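Side-chain contacts in LEOA (Escherichia coli, PDB 4AUR), which is a dynamin-like protein of enterotoxigenic E. coli that probably binds and hydrolyses GTP, with a globular GTPase head and a long helical stalk: residues A72-V77 against D102-V107; D349-F354 against Q494-V499. All blocks are in the same frame, centred on the assembly; numbering follows the deposited sequence.

Contact 1 of 2, residues A72-V77 against D102-V107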
# COMPACT_ATOMS: atom_id res chain seq x y z
N ALA A 72 44.87 -25.84 16.76
CA ALA A 72 43.84 -26.60 17.46
C ALA A 72 42.53 -26.53 16.74
O ALA A 72 41.86 -27.54 16.60
CB ALA A 72 43.65 -26.07 18.87
N TRP A 73 42.17 -25.32 16.31
CA TRP A 73 40.85 -25.02 15.78
C TRP A 73 40.68 -25.59 14.40
O TRP A 73 39.65 -26.18 14.09
CB TRP A 73 40.67 -23.52 15.74
CG TRP A 73 39.46 -23.05 15.01
CD1 TRP A 73 38.16 -23.20 15.39
CD2 TRP A 73 39.45 -22.31 13.81
NE1 TRP A 73 37.33 -22.61 14.48
CE2 TRP A 73 38.10 -22.05 13.50
CE3 TRP A 73 40.44 -21.83 12.98
CZ2 TRP A 73 37.73 -21.34 12.37
CZ3 TRP A 73 40.07 -21.13 11.83
CH2 TRP A 73 38.73 -20.90 11.54
N LEU A 74 41.70 -25.38 13.57
CA LEU A 74 41.75 -25.94 12.22
C LEU A 74 41.62 -27.46 12.22
O LEU A 74 40.93 -28.05 11.38
CB LEU A 74 43.07 -25.58 11.56
CG LEU A 74 43.17 -24.09 11.27
CD1 LEU A 74 44.61 -23.71 11.05
CD2 LEU A 74 42.35 -23.70 10.06
N GLY A 75 42.33 -28.07 13.17
CA GLY A 75 42.36 -29.51 13.34
C GLY A 75 43.75 -30.13 13.21
O GLY A 75 43.96 -31.23 13.70
N LYS A 76 44.68 -29.44 12.55
CA LYS A 76 45.97 -30.03 12.23
C LYS A 76 47.14 -29.27 12.84
O LYS A 76 47.14 -28.04 12.87
CB LYS A 76 46.16 -30.10 10.71
CG LYS A 76 45.30 -31.16 10.03
CD LYS A 76 46.13 -32.05 9.11
CE LYS A 76 46.54 -31.35 7.82
NZ LYS A 76 45.39 -31.22 6.88
N VAL A 77 48.13 -30.00 13.33
CA VAL A 77 49.38 -29.41 13.81
C VAL A 77 49.96 -28.58 12.68
O VAL A 77 49.81 -28.94 11.52
CB VAL A 77 50.40 -30.49 14.24
CG1 VAL A 77 51.82 -29.93 14.35
CG2 VAL A 77 49.99 -31.10 15.56
N ASP A 102 39.64 -26.85 2.38
CA ASP A 102 39.58 -25.72 1.49
C ASP A 102 40.74 -24.82 1.82
O ASP A 102 41.49 -25.10 2.76
CB ASP A 102 38.25 -24.98 1.65
CG ASP A 102 37.70 -24.47 0.32
OD1 ASP A 102 38.50 -24.11 -0.59
OD2 ASP A 102 36.45 -24.44 0.19
N GLN A 103 40.92 -23.76 1.03
CA GLN A 103 41.95 -22.78 1.29
C GLN A 103 41.50 -21.82 2.39
O GLN A 103 40.31 -21.65 2.63
CB GLN A 103 42.24 -21.98 0.03
CG GLN A 103 42.86 -22.79 -1.09
CD GLN A 103 42.65 -22.17 -2.46
OE1 GLN A 103 41.56 -21.67 -2.78
NE2 GLN A 103 43.69 -22.22 -3.30
N CYS A 104 42.45 -21.20 3.07
CA CYS A 104 42.13 -20.07 3.93
C CYS A 104 43.37 -19.28 4.16
O CYS A 104 44.44 -19.81 4.07
CB CYS A 104 41.52 -20.49 5.27
SG CYS A 104 42.64 -21.26 6.48
N GLU A 105 43.19 -18.01 4.47
CA GLU A 105 44.28 -17.09 4.71
C GLU A 105 44.37 -16.81 6.21
O GLU A 105 43.36 -16.75 6.92
CB GLU A 105 43.99 -15.77 3.98
CG GLU A 105 43.81 -15.86 2.47
CD GLU A 105 43.36 -14.54 1.86
OE1 GLU A 105 42.60 -13.79 2.53
OE2 GLU A 105 43.74 -14.22 0.72
N ILE A 106 45.58 -16.65 6.71
CA ILE A 106 45.76 -16.35 8.12
C ILE A 106 46.59 -15.12 8.14
O ILE A 106 47.72 -15.14 7.71
CB ILE A 106 46.45 -17.52 8.86
CG1 ILE A 106 45.48 -18.71 8.91
CG2 ILE A 106 46.84 -17.11 10.28
CD1 ILE A 106 46.10 -20.04 9.24
N VAL A 107 46.01 -14.01 8.58
CA VAL A 107 46.71 -12.73 8.54
C VAL A 107 47.13 -12.39 9.94
O VAL A 107 46.46 -12.77 10.89
CB VAL A 107 45.82 -11.60 7.98
CG1 VAL A 107 45.49 -11.88 6.54
CG2 VAL A 107 44.54 -11.44 8.78
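Leu74 spreads its two methyls over one face of strand 104-108, with CD2 lying 4.3 Å from Cys104 SG and CD1 lying 4.4 Å from Ile106 CD1. The setting is the P-loop NTPase fold of the dynamin family: helix 66-74, which follows a probable Walker A loop, packs against the central sheet, and this strand lies beside strand 54-60 within it. Cys104 and Ile106 are two positions apart and therefore share a face, so one forked leucine can serve both. Their side chains approach differently. The sulfur of Cys104 is folded between the backbone N and C (chi1 72°), whereas Ile106 reaches out through an extended CG1-CD1 arm, and its side chain lies near the residues of the probable P-loop, without touching them.

Further out, Phe4 of helix 3-30 touches both Leu74 and Cys104 and thus joins the N-terminal helix to this apolar patch. The preceding residue, Trp73, stays clear of strand 104-108 and packs instead on Ile56 of the neighbouring strand, its ring edge-to-face with that of Phe142. After Leu74 the helix ends at Gly75, whose phi is positive, and Lys76 NZ then hydrogen-bonds to the Gly99 carbonyl. On the strand, Glu105 faces away from the leucine and forms a salt bridge with Arg55. Just ahead of the strand, Asp102 OD1 accepts the Gln103 N-H at 2.9 Å, with a bent N-H...O angle of 145°; the donor meets the anti side of that oxygen, 17° out of the carboxylate plane.

Contact 2 of 2, residues D349-F354 against Q494-V499; sequences DDIRPF and QELKEV
Ile351, near the start of helix 351-359, faces Val499 of helix 489-518, and their CA atoms, 9.0 Å apart, are the nearest such pair across the two segments. The turn carrying Ile351 is tied by Phe354 N to Asp350 O (3.2 Å). On the other side the helix is kinked at its 494-495 step, where the amides lack bonds to the preceding turn. It resumes with Glu498 N to Gln494 O (3.3 Å), while the bonds of Val499 N to Glu495 O and Leu496 O are weak. Both segments belong to the dynamin-like helical domain.

Leu496 and Val499, three residues apart, present a pair of side chains to the single isoleucine, which answers with a different branch for each. Its ethyl arm is bent back rather than extended (chi2 -66°), and Ile351 CD1 comes to 4.4 Å from Leu496 CD1, methyl against methyl. On the other branch, Ile351 CG2 lies 4.5 Å from Val499 CG1. Although the CB of Leu496 does not point at the isoleucine, its branched end swings across to meet it.

Leu348 also touches Leu496, and Ile466 of helix 464-467 touches Val499. Farther along the same pair of helices, Phe354 packs on Leu503 and Ile507. Polar ties lie elsewhere: Arg352 NH1 hydrogen-bonds to the carbonyls of Ala470 and Pro472, and Glu495 forms a salt bridge with Lys468. Cohesion between the two segments thus comes from apolar methyl packing, with no polar bond between them, so that shape rather than directional bonding sets how they fit here.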
# COMPACT_ATOMS: atom_id res chain seq x y z
N ASP A 349 -80.47 21.16 -14.67
CA ASP A 349 -80.39 22.01 -13.49
C ASP A 349 -79.05 21.78 -12.78
O ASP A 349 -78.48 22.69 -12.20
CB ASP A 349 -81.56 21.73 -12.52
CG ASP A 349 -82.89 22.26 -13.05
OD1 ASP A 349 -82.96 23.44 -13.45
OD2 ASP A 349 -83.87 21.47 -13.05
N ASP A 350 -78.56 20.55 -12.89
CA ASP A 350 -77.38 20.11 -12.18
C ASP A 350 -76.08 20.68 -12.70
O ASP A 350 -75.06 20.51 -12.05
CB ASP A 350 -77.26 18.61 -12.29
CG ASP A 350 -78.38 17.89 -11.62
OD1 ASP A 350 -78.51 18.00 -10.37
OD2 ASP A 350 -79.13 17.22 -12.35
N ILE A 351 -76.14 21.33 -13.85
CA ILE A 351 -74.96 21.65 -14.65
C ILE A 351 -74.12 22.73 -14.03
O ILE A 351 -72.92 22.59 -13.92
CB ILE A 351 -75.37 22.13 -16.06
CG1 ILE A 351 -76.07 21.03 -16.84
CG2 ILE A 351 -74.17 22.54 -16.87
CD1 ILE A 351 -75.18 19.85 -17.18
N ARG A 352 -74.76 23.83 -13.65
CA ARG A 352 -74.06 24.95 -13.09
C ARG A 352 -73.41 24.53 -11.79
O ARG A 352 -72.23 24.72 -11.61
CB ARG A 352 -75.00 26.15 -12.91
CG ARG A 352 -74.47 27.31 -12.08
CD ARG A 352 -73.13 27.87 -12.54
NE ARG A 352 -72.77 28.97 -11.65
CZ ARG A 352 -73.13 30.25 -11.80
NH1 ARG A 352 -73.85 30.65 -12.85
NH2 ARG A 352 -72.75 31.14 -10.90
N PRO A 353 -74.17 23.90 -10.89
CA PRO A 353 -73.45 23.45 -9.70
C PRO A 353 -72.20 22.67 -10.05
O PRO A 353 -71.20 22.80 -9.37
CB PRO A 353 -74.45 22.55 -8.99
CG PRO A 353 -75.77 23.00 -9.45
CD PRO A 353 -75.61 23.63 -10.80
N PHE A 354 -72.27 21.86 -11.10
CA PHE A 354 -71.17 21.01 -11.49
C PHE A 354 -69.98 21.81 -11.96
O PHE A 354 -68.89 21.59 -11.49
CB PHE A 354 -71.58 20.04 -12.57
CG PHE A 354 -70.42 19.23 -13.12
CD1 PHE A 354 -69.89 18.18 -12.38
CD2 PHE A 354 -69.88 19.51 -14.36
CE1 PHE A 354 -68.85 17.43 -12.88
CE2 PHE A 354 -68.81 18.77 -14.85
CZ PHE A 354 -68.30 17.73 -14.10
N GLN A 494 -81.91 16.77 -26.07
CA GLN A 494 -80.86 16.87 -27.08
C GLN A 494 -79.95 18.04 -26.79
O GLN A 494 -78.74 17.97 -27.02
CB GLN A 494 -81.44 17.05 -28.49
CG GLN A 494 -80.43 16.86 -29.63
CD GLN A 494 -79.77 15.48 -29.63
OE1 GLN A 494 -78.68 15.31 -30.18
NE2 GLN A 494 -80.43 14.49 -29.02
N GLU A 495 -80.53 19.11 -26.28
CA GLU A 495 -79.75 20.27 -25.87
C GLU A 495 -78.80 19.89 -24.71
O GLU A 495 -77.64 20.31 -24.68
CB GLU A 495 -80.70 21.39 -25.47
CG GLU A 495 -80.06 22.76 -25.37
CD GLU A 495 -80.00 23.54 -26.66
OE1 GLU A 495 -80.30 22.98 -27.74
OE2 GLU A 495 -79.66 24.74 -26.59
N LEU A 496 -79.30 19.06 -23.79
CA LEU A 496 -78.46 18.46 -22.74
C LEU A 496 -77.29 17.65 -23.31
O LEU A 496 -76.17 17.78 -22.84
CB LEU A 496 -79.31 17.56 -21.83
CG LEU A 496 -78.69 16.84 -20.62
CD1 LEU A 496 -78.20 17.80 -19.56
CD2 LEU A 496 -79.71 15.90 -20.00
N LYS A 497 -77.54 16.83 -24.33
CA LYS A 497 -76.50 15.96 -24.87
C LYS A 497 -75.31 16.75 -25.41
O LYS A 497 -74.17 16.37 -25.20
CB LYS A 497 -77.06 15.07 -25.98
CG LYS A 497 -76.17 13.89 -26.36
CD LYS A 497 -75.86 12.97 -25.18
CE LYS A 497 -77.11 12.54 -24.42
NZ LYS A 497 -76.84 11.48 -23.40
N GLU A 498 -75.58 17.84 -26.12
CA GLU A 498 -74.51 18.61 -26.73
C GLU A 498 -73.78 19.50 -25.71
O GLU A 498 -72.71 20.01 -25.99
CB GLU A 498 -75.01 19.40 -27.95
CG GLU A 498 -75.99 20.54 -27.68
CD GLU A 498 -76.41 21.28 -28.96
OE1 GLU A 498 -76.62 20.61 -30.00
OE2 GLU A 498 -76.55 22.53 -28.92
N VAL A 499 -74.37 19.68 -24.54
CA VAL A 499 -73.70 20.43 -23.47
C VAL A 499 -72.76 19.51 -22.72
O VAL A 499 -71.67 19.91 -22.33
CB VAL A 499 -74.73 21.04 -22.50
CG1 VAL A 499 -74.05 21.58 -21.24
CG2 VAL A 499 -75.54 22.12 -23.21

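Overall arrangement
Contacts 1 and 2 show one packing device, a branched side chain shared between two partners, used in two unlike settings. Contact 1 joins a helix to the central sheet of the GTPase head, close to the probable P-loop; contact 2 joins two helices far along the stalk. Their centres are 131 Å apart and their nearest atoms about 114 Å, on opposite sides of the chain's centre; the centre of contact 1 lies about 50 Å from it and that of contact 2 about 81 Å. In sequence they run in series. Contact 1 spans a short loop-rich interval, whereas contact 2 closes a 139-residue excursion, a little over half of it helical. Within this chain contact 2 is far too distant to take part directly in the presumed nucleotide site.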